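Exported protein (Bacteroides fragilis, PDB 4I17) is of unknown function but, as a TPR-repeat protein predicted to be exported, probably serves as a helical scaffold for binding other proteins or peptides. Local coordinates at residues Gly160-Ala174 / Glu188-Val200. Residues are numbered along the deposited sequence; the frame is centred on the assembly and turned at random.
Sequences GVLFYNNGADVLRKA and EKAKADAAFKKAV
F196 packs as a knob into a hole formed by Y164, G167, A168 and L171, a worked example of how small residues let two helices pack closely. Segments 160-174 and 188-200, parts of helices 149-174 and 182-209, run antiparallel (160° between their directions), the segment axes 7.7 Å apart, and the CA atoms of G167 and A192 come within 4.2 Å.

Two aromatic rings supply the CH-pi contacts. With CG anti to its carbonyl carbon (chi1 -68°), F196 lays one ring face over the bare backbone of G167, whose CA stands 4.0 Å from the ring centroid. Around the rim of the same ring, L171 CD2 lies at the edge near F196 CE2, while F196 CE1 meets Y164 CD1 at 3.8 Å, in the plane of the tyrosine ring. On another flank, K198 bends at chi3 (93°) and carries its CE over one face of F163, 4.0 Å from the centroid; on the opposite face L162, F163's own neighbour in sequence, lies toward the rim. The K198 amino group goes on to a salt bridge with E137 of helix 133-143.

Alanine methyls make most of the remaining apolar contacts. A199 CB sits 3.9 Å from F163 CB, A195 CB presses against G167 CA, and A192 CB touches V170 CG1. Toward the C-terminal end of helix 149-174, A174 CB meets E188 CB at 3.7 Å.

Polar linkage is indirect: no hydrogen bond joins the segments, but one water donates to V170 O and to E188 OE1, the latter leg unusually short and doubtful in geometry. Y164 also reaches Q222 and V223 of helix 214-224, continuing the helix packing beyond this pair. Such close antiparallel packing, with small residues at the interface, is consistent with TPR-type alpha-solenoids, here made by two unusually long helices.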
# COMPACT_ATOMS: atom_id res chain seq x y z
N GLY A 160 -5.24 -13.04 -11.27
CA GLY A 160 -5.69 -14.30 -11.87
C GLY A 160 -7.11 -14.64 -11.46
O GLY A 160 -7.95 -14.98 -12.31
N VAL A 161 -7.42 -14.51 -10.15
CA VAL A 161 -8.78 -14.80 -9.67
C VAL A 161 -9.78 -13.79 -10.26
O VAL A 161 -10.92 -14.16 -10.62
CB VAL A 161 -8.82 -14.78 -8.13
CG1 VAL A 161 -10.26 -14.84 -7.62
CG2 VAL A 161 -7.99 -15.94 -7.55
N LEU A 162 -9.40 -12.50 -10.27
CA LEU A 162 -10.27 -11.43 -10.80
C LEU A 162 -10.71 -11.79 -12.22
O LEU A 162 -11.92 -11.73 -12.56
CB LEU A 162 -9.48 -10.10 -10.81
CG LEU A 162 -10.13 -8.90 -11.54
CD1 LEU A 162 -11.30 -8.34 -10.73
CD2 LEU A 162 -9.09 -7.77 -11.73
N PHE A 163 -9.73 -12.10 -13.09
CA PHE A 163 -10.07 -12.43 -14.51
C PHE A 163 -10.73 -13.80 -14.67
O PHE A 163 -11.59 -13.94 -15.55
CB PHE A 163 -8.84 -12.26 -15.42
CG PHE A 163 -8.68 -10.76 -15.64
CD1 PHE A 163 -9.58 -10.06 -16.45
CD2 PHE A 163 -7.73 -10.03 -14.94
CE1 PHE A 163 -9.50 -8.67 -16.58
CE2 PHE A 163 -7.62 -8.64 -15.10
CZ PHE A 163 -8.52 -7.97 -15.92
N TYR A 164 -10.40 -14.78 -13.83
CA TYR A 164 -11.06 -16.10 -13.87
C TYR A 164 -12.56 -15.95 -13.51
O TYR A 164 -13.43 -16.50 -14.20
CB TYR A 164 -10.34 -17.08 -12.92
CG TYR A 164 -10.94 -18.46 -12.78
CD1 TYR A 164 -11.55 -19.09 -13.86
CD2 TYR A 164 -10.81 -19.18 -11.60
CE1 TYR A 164 -12.11 -20.37 -13.74
CE2 TYR A 164 -11.34 -20.47 -11.47
CZ TYR A 164 -11.98 -21.06 -12.55
OH TYR A 164 -12.50 -22.33 -12.43
N ASN A 165 -12.85 -15.13 -12.50
CA ASN A 165 -14.26 -14.89 -12.07
C ASN A 165 -15.01 -14.10 -13.14
O ASN A 165 -16.18 -14.36 -13.41
CB ASN A 165 -14.32 -14.16 -10.73
CG ASN A 165 -13.97 -15.05 -9.58
OD1 ASN A 165 -13.83 -16.27 -9.72
ND2 ASN A 165 -13.88 -14.47 -8.39
N ASN A 166 -14.31 -13.15 -13.75
CA ASN A 166 -14.91 -12.36 -14.81
C ASN A 166 -15.25 -13.26 -16.04
O ASN A 166 -16.38 -13.22 -16.52
CB ASN A 166 -13.99 -11.24 -15.19
CG ASN A 166 -14.56 -10.33 -16.22
OD1 ASN A 166 -15.70 -9.85 -16.12
ND2 ASN A 166 -13.78 -10.09 -17.24
N GLY A 167 -14.30 -14.10 -16.48
CA GLY A 167 -14.55 -15.02 -17.59
C GLY A 167 -15.70 -15.97 -17.27
O GLY A 167 -16.57 -16.18 -18.11
N ALA A 168 -15.76 -16.51 -16.04
CA ALA A 168 -16.84 -17.43 -15.61
C ALA A 168 -18.19 -16.72 -15.61
O ALA A 168 -19.20 -17.30 -16.04
CB ALA A 168 -16.55 -17.98 -14.22
N ASP A 169 -18.22 -15.46 -15.15
CA ASP A 169 -19.46 -14.65 -15.14
C ASP A 169 -19.95 -14.40 -16.57
O ASP A 169 -21.15 -14.43 -16.87
CB ASP A 169 -19.15 -13.31 -14.45
CG ASP A 169 -20.36 -12.60 -13.89
OD1 ASP A 169 -21.02 -13.17 -12.99
OD2 ASP A 169 -20.61 -11.45 -14.31
N VAL A 170 -19.00 -14.14 -17.48
CA VAL A 170 -19.37 -13.88 -18.89
C VAL A 170 -19.91 -15.18 -19.52
O VAL A 170 -20.95 -15.16 -20.20
CB VAL A 170 -18.16 -13.30 -19.67
CG1 VAL A 170 -18.43 -13.33 -21.17
CG2 VAL A 170 -17.87 -11.87 -19.21
N LEU A 171 -19.24 -16.31 -19.25
CA LEU A 171 -19.65 -17.64 -19.73
C LEU A 171 -21.05 -18.01 -19.19
O LEU A 171 -21.91 -18.47 -19.94
CB LEU A 171 -18.61 -18.67 -19.26
CG LEU A 171 -18.46 -19.99 -20.01
CD1 LEU A 171 -17.97 -19.76 -21.42
CD2 LEU A 171 -17.41 -20.86 -19.32
N ARG A 172 -21.30 -17.72 -17.90
CA ARG A 172 -22.59 -17.93 -17.25
C ARG A 172 -23.70 -17.24 -18.04
O ARG A 172 -24.67 -17.88 -18.41
CB ARG A 172 -22.55 -17.39 -15.82
CG ARG A 172 -23.90 -17.34 -15.11
CD ARG A 172 -23.81 -16.77 -13.69
NE ARG A 172 -23.24 -15.42 -13.59
CZ ARG A 172 -23.95 -14.30 -13.72
NH1 ARG A 172 -25.25 -14.35 -13.94
NH2 ARG A 172 -23.36 -13.12 -13.60
N LYS A 173 -23.52 -15.94 -18.33
CA LYS A 173 -24.53 -15.14 -19.04
C LYS A 173 -24.68 -15.52 -20.51
O LYS A 173 -25.70 -15.20 -21.12
CB LYS A 173 -24.21 -13.64 -18.91
CG LYS A 173 -24.48 -13.07 -17.52
CD LYS A 173 -23.58 -11.87 -17.23
CE LYS A 173 -24.31 -10.56 -17.20
NZ LYS A 173 -24.48 -9.98 -18.55
N ALA A 174 -23.69 -16.22 -21.09
CA ALA A 174 -23.73 -16.59 -22.50
C ALA A 174 -24.45 -17.91 -22.77
O ALA A 174 -24.88 -18.14 -23.89
CB ALA A 174 -22.31 -16.68 -23.05
N GLU A 188 -19.92 -12.81 -26.54
CA GLU A 188 -19.65 -13.13 -25.13
C GLU A 188 -18.59 -14.20 -24.98
O GLU A 188 -17.76 -14.07 -24.09
CB GLU A 188 -20.96 -13.53 -24.42
CG GLU A 188 -21.94 -12.37 -24.34
CD GLU A 188 -21.38 -11.05 -23.84
OE1 GLU A 188 -20.89 -11.00 -22.70
OE2 GLU A 188 -21.41 -10.06 -24.62
N LYS A 189 -18.59 -15.23 -25.84
CA LYS A 189 -17.58 -16.31 -25.82
C LYS A 189 -16.18 -15.71 -26.01
O LYS A 189 -15.23 -16.11 -25.33
CB LYS A 189 -17.89 -17.33 -26.92
CG LYS A 189 -17.12 -18.64 -26.82
CD LYS A 189 -17.87 -19.79 -27.51
CE LYS A 189 -17.40 -20.04 -28.93
NZ LYS A 189 -18.19 -21.11 -29.58
N ALA A 190 -16.05 -14.73 -26.95
CA ALA A 190 -14.75 -14.09 -27.22
C ALA A 190 -14.31 -13.29 -26.01
O ALA A 190 -13.14 -13.33 -25.64
CB ALA A 190 -14.84 -13.21 -28.46
N LYS A 191 -15.26 -12.59 -25.35
CA LYS A 191 -14.94 -11.84 -24.12
C LYS A 191 -14.47 -12.79 -23.00
O LYS A 191 -13.51 -12.47 -22.27
CB LYS A 191 -16.15 -11.04 -23.64
CG LYS A 191 -16.38 -9.80 -24.49
CD LYS A 191 -17.70 -9.12 -24.14
CE LYS A 191 -18.23 -8.26 -25.28
NZ LYS A 191 -17.29 -7.18 -25.66
N ALA A 192 -15.14 -13.94 -22.84
CA ALA A 192 -14.75 -14.90 -21.80
C ALA A 192 -13.35 -15.44 -22.09
O ALA A 192 -12.52 -15.50 -21.18
CB ALA A 192 -15.75 -16.04 -21.72
N ASP A 193 -13.08 -15.82 -23.35
CA ASP A 193 -11.78 -16.35 -23.79
C ASP A 193 -10.66 -15.37 -23.47
O ASP A 193 -9.62 -15.77 -22.94
CB ASP A 193 -11.79 -16.67 -25.30
CG ASP A 193 -10.67 -17.60 -25.75
OD1 ASP A 193 -10.46 -18.64 -25.08
OD2 ASP A 193 -10.07 -17.35 -26.81
N ALA A 194 -10.88 -14.08 -23.75
CA ALA A 194 -9.87 -13.03 -23.45
C ALA A 194 -9.60 -12.95 -21.93
O ALA A 194 -8.43 -12.87 -21.51
CB ALA A 194 -10.36 -11.69 -23.97
N ALA A 195 -10.66 -12.98 -21.11
CA ALA A 195 -10.52 -12.95 -19.63
C ALA A 195 -9.74 -14.17 -19.15
O ALA A 195 -8.83 -14.03 -18.35
CB ALA A 195 -11.89 -12.92 -18.99
N PHE A 196 -10.10 -15.38 -19.64
CA PHE A 196 -9.41 -16.61 -19.22
C PHE A 196 -7.96 -16.60 -19.65
O PHE A 196 -7.10 -17.06 -18.90
CB PHE A 196 -10.11 -17.87 -19.77
CG PHE A 196 -11.49 -18.18 -19.21
CD1 PHE A 196 -11.75 -18.03 -17.84
CD2 PHE A 196 -12.52 -18.60 -20.04
CE1 PHE A 196 -13.02 -18.34 -17.32
CE2 PHE A 196 -13.78 -18.90 -19.52
CZ PHE A 196 -14.02 -18.78 -18.17
N LYS A 197 -7.67 -16.07 -20.84
CA LYS A 197 -6.28 -16.01 -21.28
C LYS A 197 -5.48 -15.03 -20.40
O LYS A 197 -4.34 -15.34 -20.05
CB LYS A 197 -6.21 -15.66 -22.76
CG LYS A 197 -6.53 -16.90 -23.60
CD LYS A 197 -6.58 -16.64 -25.09
CE LYS A 197 -6.89 -17.92 -25.84
NZ LYS A 197 -7.10 -17.66 -27.29
N LYS A 198 -6.08 -13.89 -19.99
CA LYS A 198 -5.36 -12.98 -19.05
C LYS A 198 -5.12 -13.67 -17.74
O LYS A 198 -4.02 -13.57 -17.18
CB LYS A 198 -6.19 -11.70 -18.78
CG LYS A 198 -6.07 -10.65 -19.86
CD LYS A 198 -6.97 -9.45 -19.54
CE LYS A 198 -6.23 -8.37 -18.78
NZ LYS A 198 -6.95 -7.06 -18.84
N ALA A 199 -6.14 -14.39 -17.24
CA ALA A 199 -6.04 -15.15 -15.98
C ALA A 199 -4.91 -16.19 -16.01
O ALA A 199 -4.12 -16.25 -15.06
CB ALA A 199 -7.37 -15.83 -15.70
N VAL A 200 -4.81 -16.99 -17.10
CA VAL A 200 -3.79 -18.03 -17.22
C VAL A 200 -2.39 -17.40 -17.14
O VAL A 200 -1.47 -17.96 -16.51
CB VAL A 200 -3.96 -18.85 -18.53
CG1 VAL A 200 -2.79 -19.80 -18.77
CG2 VAL A 200 -5.27 -19.62 -18.51
O HOH W 1 -22.01 -12.60 -21.09